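Local structure of inorganic pyrophosphatase (3LO0) at residues L128-H133 with Q137-I142; K143-S146 with F152-S155. The protein probably catalyses the magnesium-dependent hydrolysis of inorganic pyrophosphate to two phosphate ions, as a soluble cytoplasmic homohexamer. All coordinates share one frame; numbering follows the deposited sequence.

Contact 1. Residues L128-H133 with Q137-I142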
loop_
_atom_site.group_PDB
_atom_site.type_symbol
_atom_site.label_atom_id
_atom_site.label_comp_id
_atom_site.label_asym_id
_atom_site.label_seq_id
_atom_site.Cartn_x
_atom_site.Cartn_y
_atom_site.Cartn_z
ATOM N N LEU A 128 -21.875 15.440 -4.546
ATOM C CA LEU A 128 -21.141 14.439 -5.320
ATOM C C LEU A 128 -20.621 15.124 -6.578
ATOM O O LEU A 128 -21.367 15.741 -7.332
ATOM C CB LEU A 128 -22.015 13.234 -5.712
ATOM C CG LEU A 128 -21.325 12.137 -6.549
ATOM C CD1 LEU A 128 -20.210 11.485 -5.733
ATOM C CD2 LEU A 128 -22.365 11.097 -7.164
ATOM N N ALA A 129 -19.325 15.004 -6.826
ATOM C CA ALA A 129 -18.699 15.675 -7.955
ATOM C C ALA A 129 -17.694 14.741 -8.593
ATOM O O ALA A 129 -17.308 13.723 -7.996
ATOM C CB ALA A 129 -18.005 16.995 -7.474
ATOM N N VAL A 130 -17.294 15.077 -9.815
ATOM C CA VAL A 130 -16.299 14.338 -10.535
ATOM C C VAL A 130 -15.226 15.292 -10.988
ATOM O O VAL A 130 -15.462 16.497 -11.046
ATOM C CB VAL A 130 -16.865 13.607 -11.749
ATOM C CG1 VAL A 130 -17.901 12.567 -11.313
ATOM C CG2 VAL A 130 -17.412 14.644 -12.809
ATOM N N PRO A 131 -14.043 14.764 -11.280
ATOM C CA PRO A 131 -12.983 15.627 -11.800
ATOM C C PRO A 131 -13.380 16.272 -13.134
ATOM O O PRO A 131 -14.106 15.659 -13.941
ATOM C CB PRO A 131 -11.810 14.676 -11.987
ATOM C CG PRO A 131 -12.085 13.508 -11.054
ATOM C CD PRO A 131 -13.578 13.375 -11.087
ATOM N N THR A 132 -12.910 17.489 -13.375
ATOM C CA THR A 132 -13.220 18.152 -14.625
ATOM C C THR A 132 -12.473 17.468 -15.765
ATOM O O THR A 132 -11.485 16.765 -15.541
ATOM C CB THR A 132 -12.864 19.648 -14.601
ATOM O OG1 THR A 132 -11.461 19.794 -14.388
ATOM C CG2 THR A 132 -13.610 20.330 -13.473
ATOM N N HIS A 133 -12.922 17.738 -16.988
ATOM C CA HIS A 133 -12.403 17.063 -18.167
ATOM C C HIS A 133 -10.906 17.298 -18.322
ATOM O O HIS A 133 -10.186 16.437 -18.821
ATOM C CB HIS A 133 -13.162 17.475 -19.424
ATOM C CG HIS A 133 -12.789 18.819 -19.957
ATOM N ND1 HIS A 133 -11.812 18.987 -20.920
ATOM C CD2 HIS A 133 -13.277 20.054 -19.689
ATOM C CE1 HIS A 133 -11.708 20.274 -21.212
ATOM N NE2 HIS A 133 -12.585 20.943 -20.483
ATOM N N GLN A 137 -10.559 12.694 -18.197
ATOM C CA GLN A 137 -11.660 12.532 -19.148
ATOM C C GLN A 137 -12.530 11.297 -18.900
ATOM O O GLN A 137 -13.590 11.170 -19.512
ATOM C CB GLN A 137 -11.138 12.544 -20.599
ATOM C CG GLN A 137 -10.242 13.745 -20.847
ATOM C CD GLN A 137 -10.426 14.393 -22.200
ATOM O OE1 GLN A 137 -10.818 13.754 -23.183
ATOM N NE2 GLN A 137 -10.133 15.686 -22.257
ATOM N N TYR A 138 -12.125 10.424 -17.978
ATOM C CA TYR A 138 -12.899 9.234 -17.698
ATOM C C TYR A 138 -14.346 9.562 -17.385
ATOM O O TYR A 138 -15.244 8.797 -17.753
ATOM C CB TYR A 138 -12.290 8.433 -16.539
ATOM C CG TYR A 138 -12.896 7.066 -16.334
ATOM C CD1 TYR A 138 -12.376 5.944 -16.983
ATOM C CD2 TYR A 138 -13.969 6.879 -15.466
ATOM C CE1 TYR A 138 -12.925 4.677 -16.787
ATOM C CE2 TYR A 138 -14.535 5.611 -15.271
ATOM C CZ TYR A 138 -14.001 4.518 -15.924
ATOM O OH TYR A 138 -14.552 3.272 -15.727
ATOM N N TYR A 139 -14.569 10.661 -16.662
ATOM C CA TYR A 139 -15.883 11.000 -16.137
ATOM C C TYR A 139 -16.667 11.964 -17.033
ATOM O O TYR A 139 -17.748 12.380 -16.651
ATOM C CB TYR A 139 -15.762 11.567 -14.682
ATOM C CG TYR A 139 -15.178 10.586 -13.685
ATOM C CD1 TYR A 139 -15.977 9.601 -13.083
ATOM C CD2 TYR A 139 -13.818 10.613 -13.364
ATOM C CE1 TYR A 139 -15.438 8.684 -12.182
ATOM C CE2 TYR A 139 -13.280 9.700 -12.458
ATOM C CZ TYR A 139 -14.089 8.747 -11.877
ATOM O OH TYR A 139 -13.536 7.820 -10.999
ATOM N N ASN A 140 -16.154 12.261 -18.238
ATOM C CA ASN A 140 -16.834 13.139 -19.203
ATOM C C ASN A 140 -18.322 12.823 -19.354
ATOM O O ASN A 140 -19.137 13.732 -19.430
ATOM C CB ASN A 140 -16.170 13.073 -20.595
ATOM C CG ASN A 140 -14.852 13.832 -20.676
ATOM O OD1 ASN A 140 -14.486 14.563 -19.769
ATOM N ND2 ASN A 140 -14.136 13.654 -21.787
ATOM N N ASN A 141 -18.659 11.536 -19.348
ATOM C CA ASN A 141 -20.033 11.071 -19.557
ATOM C C ASN A 141 -20.924 11.099 -18.316
ATOM O O ASN A 141 -22.109 10.760 -18.395
ATOM C CB ASN A 141 -20.034 9.645 -20.161
ATOM C CG ASN A 141 -19.703 8.560 -19.133
ATOM O OD1 ASN A 141 -19.369 8.854 -17.971
ATOM N ND2 ASN A 141 -19.772 7.300 -19.560
ATOM N N ILE A 142 -20.367 11.487 -17.174
ATOM C CA ILE A 142 -21.162 11.650 -15.964
ATOM C C ILE A 142 -21.568 13.130 -15.907
ATOM O O ILE A 142 -20.748 13.999 -15.604
ATOM C CB ILE A 142 -20.385 11.217 -14.703
ATOM C CG1 ILE A 142 -19.834 9.795 -14.850
ATOM C CG2 ILE A 142 -21.279 11.225 -13.453
ATOM C CD1 ILE A 142 -20.924 8.718 -14.983
HETATM O O HOH W 1 -15.050 14.960 -16.359
#
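Val130 packs on Tyr139 where the end of strand 124-131 meets the loop that follows it. Their closest atoms are Val130 CB and Tyr139 CB, 3.7 Å apart, and Val130 CG1 reaches the ring at CD1. The same CG1 lies 4.2 Å from Ile142 CG2, so this methyl touches two apolar residues of the loop. Tyr139 CG is anti to its carbonyl carbon (chi1 -62°), which carries the ring along to the next residue of the strand. There Pro131 CD lies 3.6 Å from Tyr139 CD2, with the two side chains oblique to each other. Tyr138 CD2 covers one face of the Tyr139 ring. A water donates a hydrogen bond to Pro131 O, its oxygen 2.7 Å from Pro131 O, and a weak one to Asn140 OD1. His133 is at the exposed end. His133 CB is 3.2 Å from Asn140 OD1. Its ring has Gln137 NE2 at the edge, near the plane, but His133 ND1 and Gln137 NE2 are 3.9 Å apart and the amide is turned 63° from the ring. The loop turns back through a type I beta turn from Tyr139 to Ile142, closed by Ile142 N to Tyr139 O. No direct hydrogen bond joins the two segments. The contact therefore rests on apolar packing at its buried end, and the water, bound only weakly to Asn140 OD1, adds a modest polar link.

Contact 2. Residues K143-S146 with F152-S155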
loop_
_atom_site.group_PDB
_atom_site.type_symbol
_atom_site.label_atom_id
_atom_site.label_comp_id
_atom_site.label_asym_id
_atom_site.label_seq_id
_atom_site.Cartn_x
_atom_site.Cartn_y
_atom_site.Cartn_z
ATOM N N LYS A 143 -22.826 13.412 -16.235
ATOM C CA LYS A 143 -23.361 14.787 -16.203
ATOM C C LYS A 143 -24.326 15.007 -15.037
ATOM O O LYS A 143 -24.655 16.154 -14.689
ATOM C CB LYS A 143 -24.084 15.110 -17.531
ATOM C CG LYS A 143 -23.219 14.940 -18.805
ATOM C CD LYS A 143 -21.916 15.714 -18.693
ATOM C CE LYS A 143 -21.274 16.022 -20.057
ATOM N NZ LYS A 143 -19.848 16.512 -19.876
ATOM N N ASP A 144 -24.790 13.904 -14.458
ATOM C CA ASP A 144 -25.747 13.924 -13.367
ATOM C C ASP A 144 -25.470 12.683 -12.542
ATOM O O ASP A 144 -24.880 11.720 -13.035
ATOM C CB ASP A 144 -27.194 13.945 -13.901
ATOM C CG ASP A 144 -28.244 14.099 -12.793
ATOM O OD1 ASP A 144 -28.211 15.084 -12.026
ATOM O OD2 ASP A 144 -29.114 13.204 -12.680
ATOM N N TYR A 145 -25.851 12.714 -11.272
ATOM C CA TYR A 145 -25.510 11.624 -10.368
ATOM C C TYR A 145 -26.061 10.282 -10.892
ATOM O O TYR A 145 -25.402 9.255 -10.750
ATOM C CB TYR A 145 -26.042 11.904 -8.954
ATOM C CG TYR A 145 -27.517 11.759 -8.863
ATOM C CD1 TYR A 145 -28.081 10.529 -8.575
ATOM C CD2 TYR A 145 -28.367 12.847 -9.093
ATOM C CE1 TYR A 145 -29.448 10.356 -8.526
ATOM C CE2 TYR A 145 -29.751 12.691 -9.063
ATOM C CZ TYR A 145 -30.288 11.440 -8.764
ATOM O OH TYR A 145 -31.658 11.266 -8.725
ATOM N N SER A 146 -27.242 10.313 -11.504
ATOM C CA SER A 146 -27.909 9.105 -12.003
ATOM C C SER A 146 -27.154 8.428 -13.172
ATOM O O SER A 146 -27.455 7.271 -13.530
ATOM C CB SER A 146 -29.370 9.412 -12.381
ATOM O OG SER A 146 -29.473 10.563 -13.193
ATOM N N PHE A 152 -23.206 2.027 -6.966
ATOM C CA PHE A 152 -22.251 2.999 -6.454
ATOM C C PHE A 152 -22.962 4.051 -5.569
ATOM O O PHE A 152 -22.580 4.298 -4.438
ATOM C CB PHE A 152 -21.535 3.651 -7.620
ATOM C CG PHE A 152 -20.486 4.642 -7.201
ATOM C CD1 PHE A 152 -19.496 4.286 -6.287
ATOM C CD2 PHE A 152 -20.487 5.928 -7.728
ATOM C CE1 PHE A 152 -18.528 5.214 -5.879
ATOM C CE2 PHE A 152 -19.524 6.853 -7.329
ATOM C CZ PHE A 152 -18.544 6.498 -6.419
ATOM N N LEU A 153 -24.043 4.596 -6.089
ATOM C CA LEU A 153 -24.819 5.579 -5.358
ATOM C C LEU A 153 -25.299 5.014 -4.055
ATOM O O LEU A 153 -25.251 5.688 -3.047
ATOM C CB LEU A 153 -26.015 6.001 -6.187
ATOM C CG LEU A 153 -25.722 6.722 -7.484
ATOM C CD1 LEU A 153 -27.019 6.994 -8.219
ATOM C CD2 LEU A 153 -24.934 8.030 -7.184
ATOM N N ASN A 154 -25.777 3.764 -4.076
ATOM C CA ASN A 154 -26.291 3.120 -2.861
ATOM C C ASN A 154 -25.183 2.892 -1.825
ATOM O O ASN A 154 -25.389 3.054 -0.613
ATOM C CB ASN A 154 -27.034 1.812 -3.208
ATOM C CG ASN A 154 -28.363 2.048 -3.943
ATOM O OD1 ASN A 154 -28.953 3.128 -3.870
ATOM N ND2 ASN A 154 -28.840 1.023 -4.659
ATOM N N SER A 155 -23.983 2.572 -2.308
ATOM C CA SER A 155 -22.842 2.392 -1.413
ATOM C C SER A 155 -22.521 3.680 -0.657
ATOM O O SER A 155 -22.198 3.660 0.533
ATOM C CB SER A 155 -21.622 1.901 -2.218
ATOM O OG SER A 155 -20.533 1.606 -1.352
#
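Leu153 of helix 150-162 meets the edge of the Tyr145 ring, joining the helix to a short 3-10 segment in the loop before it, within the pyrophosphatase fold, a curled, OB-like beta barrel with helices packed on it. Leu153 CD1 lies near the ring plane, 3.7 Å from Tyr145 CD1, and the two side chains cross at about a right angle. Leu153 CG is anti to its own carbonyl carbon, and chi2 of 177° extends CD1 toward the loop. Leu153 CD1 and CD2 are each 3.8 Å from Tyr145 O, so the leucine's branched end packs against backbone as well as ring. The Tyr145 ring also meets Trp177 of strand 173-179, their planes about 15° apart, and Leu153 touches the same tryptophan. Ser146 CB covers one face of the tyrosine ring near its rim. Phe152, the neighbour of Leu153 on the helix, packs edge-to-face with Phe148 and touches Tyr138 of a second subunit. The carboxylate of Asp144 is held through both oxygens: OD1 accepts from the backbone N of Val180, while Ser146 OG donates to Asp144 OD2 over 2.7 Å, on its anti side and 17° out of the carboxylate plane.

In the fold
The two contacts follow one another along the chain, residue 143 coming straight after residue 142. Their centres are about 12 Å apart. Together they follow the chain from strand 124-131, through the loop, into helix 150-162. They touch at Leu128, whose CD2 is 4.0 Å from Leu153 CD2 and 4.2 Å from Tyr145 CB. The strand of contact 1 lies in the mixed sheet between strands 92-95 and 106-118, and Phe148 packs against its Val130 and Leu128. Leu153 thus meets both the loop, at Tyr145, and the sheet, at Leu128, which Ile156 of the helix also touches. Both contacts lie away from the predicted substrate and magnesium sites, and both border a second subunit of the hexamer.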